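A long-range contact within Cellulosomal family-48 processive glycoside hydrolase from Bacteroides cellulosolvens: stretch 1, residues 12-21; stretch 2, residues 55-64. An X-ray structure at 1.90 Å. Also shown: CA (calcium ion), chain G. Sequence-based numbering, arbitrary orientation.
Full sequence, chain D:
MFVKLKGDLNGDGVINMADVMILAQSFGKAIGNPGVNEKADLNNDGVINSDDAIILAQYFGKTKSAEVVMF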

# COMPACT_ATOMS: atom_id res chain seq x y z
N ASP D 12 12.60 14.86 -2.71
CA ASP D 12 11.37 15.53 -2.26
C ASP D 12 11.21 15.60 -0.74
O ASP D 12 10.18 16.04 -0.26
CB ASP D 12 10.11 14.94 -2.91
CG ASP D 12 9.84 13.50 -2.51
OD1 ASP D 12 10.67 12.90 -1.78
OD2 ASP D 12 8.82 12.94 -2.95
N GLY D 13 12.21 15.14 0.02
CA GLY D 13 12.08 15.17 1.48
C GLY D 13 11.42 13.97 2.18
O GLY D 13 11.42 13.90 3.42
N VAL D 14 10.88 13.02 1.40
CA VAL D 14 10.17 11.85 1.98
C VAL D 14 10.65 10.58 1.26
O VAL D 14 11.16 10.63 0.14
CB VAL D 14 8.61 11.95 1.90
CG1 VAL D 14 8.06 13.24 2.58
CG2 VAL D 14 8.12 11.81 0.45
N ILE D 15 10.57 9.47 1.95
CA ILE D 15 10.97 8.21 1.37
C ILE D 15 9.68 7.45 1.17
O ILE D 15 9.09 7.00 2.12
CB ILE D 15 11.85 7.39 2.33
CG1 ILE D 15 13.06 8.19 2.85
CG2 ILE D 15 12.28 6.00 1.70
CD1 ILE D 15 13.78 8.85 1.81
N ASN D 16 9.31 7.24 -0.09
CA ASN D 16 8.16 6.43 -0.43
C ASN D 16 8.38 5.57 -1.72
O ASN D 16 9.53 5.29 -2.14
CB ASN D 16 6.90 7.32 -0.54
CG ASN D 16 7.05 8.47 -1.58
OD1 ASN D 16 7.76 8.32 -2.58
ND2 ASN D 16 6.36 9.60 -1.35
N MET D 17 7.28 5.15 -2.31
CA MET D 17 7.33 4.15 -3.41
C MET D 17 7.88 4.78 -4.70
O MET D 17 8.45 4.08 -5.57
CB MET D 17 5.93 3.53 -3.62
CG MET D 17 5.90 2.40 -4.67
SD MET D 17 6.96 1.01 -4.26
CE MET D 17 5.90 0.14 -3.09
N ALA D 18 7.72 6.10 -4.82
CA ALA D 18 8.26 6.84 -5.97
C ALA D 18 9.76 6.74 -5.98
O ALA D 18 10.36 6.68 -7.07
CB ALA D 18 7.79 8.32 -6.01
N ASP D 19 10.39 6.77 -4.81
CA ASP D 19 11.82 6.47 -4.71
C ASP D 19 12.16 5.03 -5.05
O ASP D 19 13.12 4.75 -5.78
CB ASP D 19 12.34 6.76 -3.31
CG ASP D 19 12.11 8.18 -2.92
OD1 ASP D 19 12.67 9.07 -3.57
OD2 ASP D 19 11.32 8.37 -1.99
N VAL D 20 11.38 4.09 -4.54
CA VAL D 20 11.66 2.66 -4.85
C VAL D 20 11.53 2.40 -6.37
O VAL D 20 12.23 1.58 -6.93
CB VAL D 20 10.72 1.73 -4.07
CG1 VAL D 20 11.08 0.31 -4.33
CG2 VAL D 20 10.78 2.03 -2.60
N MET D 21 10.62 3.10 -7.03
CA MET D 21 10.37 2.96 -8.47
C MET D 21 11.56 3.46 -9.33
O MET D 21 11.71 3.07 -10.48
CB MET D 21 9.15 3.79 -8.78
CG MET D 21 8.26 3.33 -9.88
SD MET D 21 7.53 1.71 -9.74
CE MET D 21 6.68 1.77 -8.19
N ILE D 55 17.80 -2.29 2.04
CA ILE D 55 18.29 -1.06 2.66
C ILE D 55 17.26 0.07 2.51
O ILE D 55 16.94 0.72 3.50
CB ILE D 55 19.64 -0.64 2.06
CG1 ILE D 55 20.70 -1.71 2.33
CG2 ILE D 55 20.06 0.72 2.60
CD1 ILE D 55 22.06 -1.43 1.69
N LEU D 56 16.77 0.29 1.29
CA LEU D 56 15.76 1.33 1.02
C LEU D 56 14.53 1.17 1.92
O LEU D 56 13.93 2.15 2.35
CB LEU D 56 15.37 1.37 -0.48
CG LEU D 56 14.63 2.56 -1.15
CD1 LEU D 56 15.15 3.92 -0.70
CD2 LEU D 56 14.66 2.50 -2.69
N ALA D 57 14.19 -0.08 2.23
CA ALA D 57 13.01 -0.40 3.03
C ALA D 57 13.21 -0.06 4.51
O ALA D 57 12.23 0.17 5.23
CB ALA D 57 12.60 -1.87 2.85
N GLN D 58 14.48 -0.04 4.95
CA GLN D 58 14.86 0.42 6.30
C GLN D 58 14.40 1.87 6.46
O GLN D 58 13.90 2.27 7.51
CB GLN D 58 16.40 0.41 6.49
CG GLN D 58 17.08 -0.95 6.60
CD GLN D 58 18.61 -0.83 6.57
OE1 GLN D 58 19.17 0.27 6.53
NE2 GLN D 58 19.29 -1.98 6.60
N TYR D 59 14.58 2.63 5.39
CA TYR D 59 14.28 4.06 5.39
C TYR D 59 12.86 4.39 4.94
O TYR D 59 12.38 5.50 5.18
CB TYR D 59 15.29 4.75 4.52
CG TYR D 59 16.69 4.44 4.97
CD1 TYR D 59 17.16 4.88 6.21
CD2 TYR D 59 17.55 3.72 4.15
CE1 TYR D 59 18.45 4.61 6.62
CE2 TYR D 59 18.85 3.45 4.55
CZ TYR D 59 19.29 3.89 5.78
OH TYR D 59 20.59 3.62 6.17
N PHE D 60 12.20 3.43 4.29
CA PHE D 60 10.81 3.61 3.84
C PHE D 60 9.91 4.33 4.89
O PHE D 60 9.75 3.84 5.99
CB PHE D 60 10.19 2.25 3.48
CG PHE D 60 8.85 2.36 2.81
CD1 PHE D 60 8.76 2.73 1.47
CD2 PHE D 60 7.67 2.08 3.52
CE1 PHE D 60 7.52 2.80 0.82
CE2 PHE D 60 6.42 2.17 2.89
CZ PHE D 60 6.35 2.53 1.53
N GLY D 61 9.34 5.48 4.53
CA GLY D 61 8.44 6.20 5.45
C GLY D 61 9.05 7.39 6.21
O GLY D 61 8.31 8.19 6.77
N LYS D 62 10.40 7.50 6.23
CA LYS D 62 11.13 8.62 6.85
C LYS D 62 10.80 9.95 6.16
O LYS D 62 10.61 9.97 4.95
CB LYS D 62 12.65 8.40 6.80
CG LYS D 62 13.16 7.40 7.82
CD LYS D 62 14.66 7.45 7.94
CE LYS D 62 15.14 8.82 8.45
NZ LYS D 62 16.54 9.12 8.07
N THR D 63 10.70 11.04 6.93
CA THR D 63 10.52 12.40 6.38
C THR D 63 11.51 13.36 7.08
O THR D 63 11.84 13.16 8.25
CB THR D 63 9.07 12.93 6.51
OG1 THR D 63 8.81 13.29 7.86
CG2 THR D 63 7.98 11.92 6.05
N LYS D 64 11.97 14.39 6.37
CA LYS D 64 12.91 15.36 6.92
C LYS D 64 12.27 16.27 7.96
O LYS D 64 11.04 16.34 8.05
CB LYS D 64 13.54 16.20 5.79
CG LYS D 64 12.53 17.15 5.13
CD LYS D 64 13.19 18.03 4.05
CE LYS D 64 12.13 18.88 3.37
NZ LYS D 64 11.67 20.01 4.23
CA CA G . 11.54 10.85 -2.23
O HOH W 1 9.34 10.47 -3.25

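Small calcium-binding modules illustrate a general principle: a metal can fix the shape of a loop, and the loop can then use its free backbone edge and a few apolar side chains to grip a distant part of the chain. In this family-48 glycoside hydrolase chain, the loop of residues 12-16 leads into a helix beginning at Met17, while the second stretch runs out of a helix that reaches Tyr59 and then turns. Calcium is held by Asp12 OD1, Val14 O and both carboxylate oxygens of Asp19, with a water and ligands from elsewhere in the structure completing the shell. Val14 O faces the metal, while its neighbours Gly13 O, Ile15 N and Ile15 O face the other stretch.

All three are used. Lys64 N donates to Gly13 O at 3.0 Å, Ile15 N donates to Lys62 O at 3.0 Å, and Gly61 N donates to Ile15 O at 2.9 Å. The first two frame a single beta bridge between Val14 and Thr63, where the backbones come close enough for Thr63 CA to lie 3.4 Å from Gly13 O. The third reaches into the type II turn from Tyr59 to Lys62, which Lys62 N closes on Tyr59 O. Glycines suit this tight path: the backbone angles of Gly13 and Gly61 would each jam a CB against the preceding carbonyl, and at Gly13 an ideal CB would also sit only 3.0 Å from Lys64 CE.

The main bump is Ile15. Its CB points toward the second stretch, and its side chain fills the hollow where helix gives way to turn: Ile15 CB lies 3.5 Å from Tyr59 O, and Ile15 CG2 is 3.5 Å from Phe60 CA. Leu56 and the CB of Tyr59 add apolar surface to this pocket, Ile15 CG2 standing 4.3 Å from Leu56 CD1. Leu56 is itself a bump in return. Pointing toward the first stretch, it spans from Ile15 to the opening helix, where its CD2 rests 3.7 Å from Val20 CA and 3.9 Å from Val20 CG2.

Phe60 approaches differently. Its CA-to-CB bond points away, yet the ring comes back nearer, setting CE1 3.9 Å from Met17 N and obliquely covering the backbone at the start of the helix. Beyond the turn, Val14 CG1 meets Thr63 CG2 at 3.7 Å, a methyl contact alongside the bridge. Directional backbone bonds thus set the register, and interlocking side chains fill the space beside it.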